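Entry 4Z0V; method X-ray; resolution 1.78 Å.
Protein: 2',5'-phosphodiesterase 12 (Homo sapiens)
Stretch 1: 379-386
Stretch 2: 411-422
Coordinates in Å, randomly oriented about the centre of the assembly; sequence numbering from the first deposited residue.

Stretch 1, residues 379-386: AYTNYVGG
Stretch 2 (411-422) SHEEVTTHQALP

A short strand can be pinned to a helix and its trailing loop by two polar anchors with an aromatic side chain packed between them, and 2',5'-phosphodiesterase 12 offers a compact example. Strand 382-384 is extended (Y383 phi/psi -141/103); the helix beginning at H412 runs at 46° to it, the axes approaching to 10.5 Å. The register is set beyond the helix, where the CA atoms of V384 and A420 lie 5.1 Å apart. Together the stretches bury 423 Å².

The first anchor is backbone to backbone: L421 N donates to Y383 O at 2.9 Å, with L421 at -112/156 and a cis peptide leading into P422. The second joins side chains. Y380 (-167/155, chi1 p) points toward the helix and its OH hydrogen-bonds H412 ND1 at 2.7 Å; H412, with chi1 t and chi2 69°, brings its imidazole to the phenol, the rings meeting rim to rim.

Between them Y383, chi1 t and chi2 -83°, has the largest covered area, 107 Å². V415, chi1 t and pointing toward the strand, sets CG1 over one face of the Y383 ring, 3.9 Å from its centroid, and 3.8 Å from Y380 CE1, so one branched residue serves two tyrosines. A420 CB touches the ring edge, 3.7 Å from Y383 CD1; this small methyl also lies 3.8 Å from G385 N.

Water completes the contact, bonding Y383 OH at 3.1 Å and donating to Q419 O at 2.7 Å; a phenol suits this place, greasy along its ring and polar at its tip.

The helix start is secured locally: S411 OG accepts from E414 N at 3.1 Å, and E414 OE1 accepts from S411 N at 3.1 Å. Farther along, T416 OG1 donates to H412 O at 2.8 Å, while T416 CG2 packs 3.6 Å from Y383 OH.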

ATOM      1  N   ALA A 379      -8.408  10.999  14.270  1.00 16.48           N
ATOM      2  CA  ALA A 379      -7.558  11.780  15.171  1.00 17.18           C
ATOM      3  C   ALA A 379      -6.114  11.766  14.616  1.00 18.78           C
ATOM      4  O   ALA A 379      -5.438  12.788  14.609  1.00 16.20           O
ATOM      5  CB  ALA A 379      -7.612  11.193  16.590  1.00 18.35           C
ATOM      6  N   TYR A 380      -5.685  10.616  14.045  1.00 14.11           N
ATOM      7  CA  TYR A 380      -4.361  10.523  13.404  1.00 11.96           C
ATOM      8  C   TYR A 380      -4.264   9.240  12.575  1.00 15.33           C
ATOM      9  O   TYR A 380      -4.967   8.265  12.848  1.00 15.36           O
ATOM     10  CB  TYR A 380      -3.189  10.560  14.443  1.00 11.69           C
ATOM     11  CG  TYR A 380      -3.390   9.588  15.586  1.00 13.78           C
ATOM     12  CD1 TYR A 380      -3.117   8.231  15.432  1.00 13.97           C
ATOM     13  CD2 TYR A 380      -3.818  10.030  16.838  1.00 14.40           C
ATOM     14  CE1 TYR A 380      -3.329   7.325  16.469  1.00 15.30           C
ATOM     15  CE2 TYR A 380      -4.031   9.133  17.886  1.00 15.04           C
ATOM     16  CZ  TYR A 380      -3.807   7.780  17.690  1.00 17.72           C
ATOM     17  OH  TYR A 380      -4.016   6.885  18.706  1.00 15.73           O
ATOM     18  N   THR A 381      -3.394   9.256  11.578  1.00 12.43           N
ATOM     19  CA  THR A 381      -3.056   8.086  10.752  1.00 12.85           C
ATOM     20  C   THR A 381      -1.542   7.869  10.850  1.00 15.89           C
ATOM     21  O   THR A 381      -1.008   6.931  10.275  1.00 14.10           O
ATOM     22  CB  THR A 381      -3.526   8.262   9.288  1.00 16.72           C
ATOM     23  OG1 THR A 381      -2.816   9.347   8.705  1.00 12.91           O
ATOM     24  CG2 THR A 381      -5.029   8.526   9.173  1.00 15.74           C
ATOM     25  N   ASN A 382      -0.850   8.779  11.532  1.00 11.88           N
ATOM     26  CA  ASN A 382       0.584   8.730  11.752  1.00 10.20           C
ATOM     27  C   ASN A 382       0.815   9.067  13.216  1.00 13.62           C
ATOM     28  O   ASN A 382       0.298  10.083  13.669  1.00 14.08           O
ATOM     29  CB  ASN A 382       1.293   9.690  10.814  1.00  8.50           C
ATOM     30  CG  ASN A 382       2.786   9.837  11.065  1.00 24.16           C
ATOM     31  OD1 ASN A 382       3.252  10.905  11.382  1.00 29.56           O
ATOM     32  ND2 ASN A 382       3.579   8.814  10.811  1.00 19.98           N
ATOM     33  N   TYR A 383       1.501   8.189  13.982  1.00 10.72           N
ATOM     34  CA  TYR A 383       1.654   8.468  15.428  1.00 10.32           C
ATOM     35  C   TYR A 383       3.056   8.076  15.883  1.00 13.93           C
ATOM     36  O   TYR A 383       3.355   6.891  16.037  1.00 12.67           O
ATOM     37  CB  TYR A 383       0.576   7.711  16.215  1.00 11.50           C
ATOM     38  CG  TYR A 383       0.459   8.170  17.650  1.00 13.21           C
ATOM     39  CD1 TYR A 383       1.313   7.677  18.634  1.00 14.24           C
ATOM     40  CD2 TYR A 383      -0.464   9.148  18.016  1.00 15.06           C
ATOM     41  CE1 TYR A 383       1.205   8.091  19.957  1.00 14.36           C
ATOM     42  CE2 TYR A 383      -0.558   9.594  19.334  1.00 15.87           C
ATOM     43  CZ  TYR A 383       0.289   9.068  20.297  1.00 22.29           C
ATOM     44  OH  TYR A 383       0.249   9.517  21.589  1.00 19.36           O
ATOM     45  N   VAL A 384       3.919   9.069  16.057  1.00 11.55           N
ATOM     46  CA  VAL A 384       5.320   8.818  16.414  1.00 11.59           C
ATOM     47  C   VAL A 384       5.702   9.659  17.642  1.00 18.85           C
ATOM     48  O   VAL A 384       4.898  10.459  18.110  1.00 19.70           O
ATOM     49  CB  VAL A 384       6.266   9.087  15.211  1.00 15.06           C
ATOM     50  CG1 VAL A 384       6.031   8.063  14.115  1.00 14.74           C
ATOM     51  CG2 VAL A 384       6.101  10.510  14.658  1.00 14.99           C
ATOM     52  N   GLY A 385       6.899   9.452  18.156  1.00 17.32           N
ATOM     53  CA  GLY A 385       7.382  10.281  19.254  1.00 18.35           C
ATOM     54  C   GLY A 385       7.557  11.686  18.706  1.00 25.14           C
ATOM     55  O   GLY A 385       8.232  11.870  17.691  1.00 26.14           O
ATOM     56  N   GLY A 386       6.858  12.649  19.291  1.00 22.70           N
ATOM     57  CA  GLY A 386       6.969  14.044  18.866  1.00 22.12           C
ATOM     58  C   GLY A 386       5.981  14.528  17.823  1.00 22.98           C
ATOM     59  O   GLY A 386       5.945  15.726  17.527  1.00 21.33           O
ATOM     60  N   SER A 411      -7.398   1.336  18.615  1.00 14.37           N
ATOM     61  CA  SER A 411      -7.681   2.301  19.700  1.00 14.34           C
ATOM     62  C   SER A 411      -6.413   3.065  20.108  1.00 17.63           C
ATOM     63  O   SER A 411      -5.293   2.599  19.883  1.00 15.43           O
ATOM     64  CB  SER A 411      -8.233   1.566  20.919  1.00 16.51           C
ATOM     65  OG  SER A 411      -7.172   0.808  21.484  1.00 16.49           O
ATOM     66  N   HIS A 412      -6.587   4.201  20.789  1.00 17.24           N
ATOM     67  CA  HIS A 412      -5.456   4.970  21.275  1.00 17.36           C
ATOM     68  C   HIS A 412      -4.641   4.125  22.278  1.00 18.32           C
ATOM     69  O   HIS A 412      -3.421   4.238  22.308  1.00 16.28           O
ATOM     70  CB  HIS A 412      -5.937   6.299  21.888  1.00 19.25           C
ATOM     71  CG  HIS A 412      -4.817   7.230  22.223  1.00 22.89           C
ATOM     72  ND1 HIS A 412      -4.059   7.832  21.230  1.00 24.96           N
ATOM     73  CD2 HIS A 412      -4.328   7.601  23.431  1.00 24.92           C
ATOM     74  CE1 HIS A 412      -3.148   8.559  21.856  1.00 24.52           C
ATOM     75  NE2 HIS A 412      -3.261   8.443  23.182  1.00 24.87           N
ATOM     76  N   GLU A 413      -5.310   3.248  23.070  1.00 16.86           N
ATOM     77  CA  GLU A 413      -4.600   2.365  24.016  1.00 17.56           C
ATOM     78  C   GLU A 413      -3.668   1.400  23.255  1.00 19.89           C
ATOM     79  O   GLU A 413      -2.501   1.248  23.623  1.00 18.80           O
ATOM     80  CB  GLU A 413      -5.590   1.582  24.895  1.00 19.66           C
ATOM     81  N   GLU A 414      -4.159   0.838  22.131  1.00 17.23           N
ATOM     82  CA  GLU A 414      -3.382  -0.060  21.277  1.00 15.74           C
ATOM     83  C   GLU A 414      -2.190   0.664  20.648  1.00 19.08           C
ATOM     84  O   GLU A 414      -1.104   0.108  20.574  1.00 20.29           O
ATOM     85  CB  GLU A 414      -4.280  -0.619  20.168  1.00 16.27           C
ATOM     86  CG  GLU A 414      -5.177  -1.761  20.609  1.00 24.09           C
ATOM     87  CD  GLU A 414      -5.906  -2.347  19.420  1.00 36.46           C
ATOM     88  OE1 GLU A 414      -6.826  -1.684  18.890  1.00 26.44           O
ATOM     89  OE2 GLU A 414      -5.526  -3.459  18.995  1.00 31.01           O
ATOM     90  N   VAL A 415      -2.396   1.912  20.219  1.00 13.86           N
ATOM     91  CA  VAL A 415      -1.388   2.714  19.560  1.00 12.80           C
ATOM     92  C   VAL A 415      -0.291   3.108  20.549  1.00 18.62           C
ATOM     93  O   VAL A 415       0.864   3.205  20.140  1.00 17.47           O
ATOM     94  CB  VAL A 415      -2.051   3.962  18.888  1.00 14.97           C
ATOM     95  CG1 VAL A 415      -1.013   4.997  18.468  1.00 13.86           C
ATOM     96  CG2 VAL A 415      -2.880   3.543  17.684  1.00 14.94           C
ATOM     97  N   THR A 416      -0.644   3.325  21.830  1.00 17.83           N
ATOM     98  CA  THR A 416       0.329   3.824  22.811  1.00 18.76           C
ATOM     99  C   THR A 416       0.883   2.767  23.785  1.00 23.91           C
ATOM    100  O   THR A 416       1.601   3.146  24.723  1.00 22.67           O
ATOM    101  CB  THR A 416      -0.269   4.997  23.604  1.00 23.81           C
ATOM    102  OG1 THR A 416      -1.447   4.540  24.286  1.00 19.65           O
ATOM    103  CG2 THR A 416      -0.612   6.194  22.702  1.00 25.18           C
ATOM    104  N   THR A 417       0.612   1.467  23.558  1.00 21.71           N
ATOM    105  CA  THR A 417       1.108   0.379  24.434  1.00 21.81           C
ATOM    106  C   THR A 417       2.641   0.423  24.515  1.00 24.91           C
ATOM    107  O   THR A 417       3.217   0.244  25.595  1.00 23.11           O
ATOM    108  CB  THR A 417       0.587  -1.002  23.947  1.00 30.33           C
ATOM    109  OG1 THR A 417      -0.833  -0.984  23.943  1.00 31.52           O
ATOM    110  CG2 THR A 417       1.043  -2.168  24.829  1.00 30.24           C
ATOM    111  N   HIS A 418       3.300   0.714  23.389  1.00 20.25           N
ATOM    112  CA  HIS A 418       4.757   0.786  23.354  1.00 19.64           C
ATOM    113  C   HIS A 418       5.184   2.210  22.951  1.00 18.77           C
ATOM    114  O   HIS A 418       6.070   2.421  22.117  1.00 15.52           O
ATOM    115  CB  HIS A 418       5.290  -0.316  22.411  1.00 20.47           C
ATOM    116  CG  HIS A 418       4.747  -1.672  22.743  1.00 24.02           C
ATOM    117  ND1 HIS A 418       5.272  -2.429  23.780  1.00 26.26           N
ATOM    118  CD2 HIS A 418       3.731  -2.363  22.172  1.00 25.76           C
ATOM    119  CE1 HIS A 418       4.562  -3.543  23.809  1.00 25.53           C
ATOM    120  NE2 HIS A 418       3.623  -3.551  22.863  1.00 25.84           N
ATOM    121  N   GLN A 419       4.539   3.193  23.616  1.00 17.08           N
ATOM    122  CA  GLN A 419       4.649   4.642  23.495  1.00 16.12           C
ATOM    123  C   GLN A 419       4.048   5.144  22.173  1.00 18.88           C
ATOM    124  O   GLN A 419       3.113   5.933  22.187  1.00 17.59           O
ATOM    125  CB  GLN A 419       6.088   5.169  23.675  1.00 17.70           C
ATOM    126  CG  GLN A 419       6.108   6.702  23.658  1.00 22.50           C
ATOM    127  CD  GLN A 419       7.471   7.308  23.585  1.00 33.98           C
ATOM    128  OE1 GLN A 419       8.424   6.829  24.197  1.00 32.73           O
ATOM    129  NE2 GLN A 419       7.570   8.424  22.879  1.00 34.93           N
ATOM    130  N   ALA A 420       4.601   4.712  21.038  1.00 14.19           N
ATOM    131  CA  ALA A 420       4.118   5.171  19.742  1.00 13.79           C
ATOM    132  C   ALA A 420       4.433   4.118  18.699  1.00 15.41           C
ATOM    133  O   ALA A 420       4.706   2.951  19.052  1.00 13.64           O
ATOM    134  CB  ALA A 420       4.755   6.521  19.388  1.00 14.28           C
ATOM    135  N   LEU A 421       4.403   4.519  17.422  1.00 12.86           N
ATOM    136  CA  LEU A 421       4.599   3.572  16.321  1.00 11.28           C
ATOM    137  C   LEU A 421       5.920   3.816  15.576  1.00 13.09           C
ATOM    138  O   LEU A 421       6.419   4.938  15.548  1.00 13.97           O
ATOM    139  CB  LEU A 421       3.416   3.697  15.337  1.00 10.97           C
ATOM    140  CG  LEU A 421       1.992   3.614  15.947  1.00 13.65           C
ATOM    141  CD1 LEU A 421       0.948   3.874  14.892  1.00 13.07           C
ATOM    142  CD2 LEU A 421       1.754   2.296  16.658  1.00 15.77           C
ATOM    143  N   PRO A 422       6.484   2.808  14.905  1.00 11.09           N
ATOM    144  CA  PRO A 422       6.065   1.397  14.884  1.00 11.31           C
ATOM    145  C   PRO A 422       6.328   0.741  16.235  1.00 15.53           C
ATOM    146  O   PRO A 422       6.905   1.371  17.127  1.00 14.59           O
ATOM    147  CB  PRO A 422       6.917   0.796  13.765  1.00 14.00           C
ATOM    148  CG  PRO A 422       8.149   1.635  13.731  1.00 18.90           C
ATOM    149  CD  PRO A 422       7.732   3.020  14.144  1.00 13.47           C
TER
HETATM  150  O   HOH W   1       2.298   8.089  23.502  1.00 29.11           O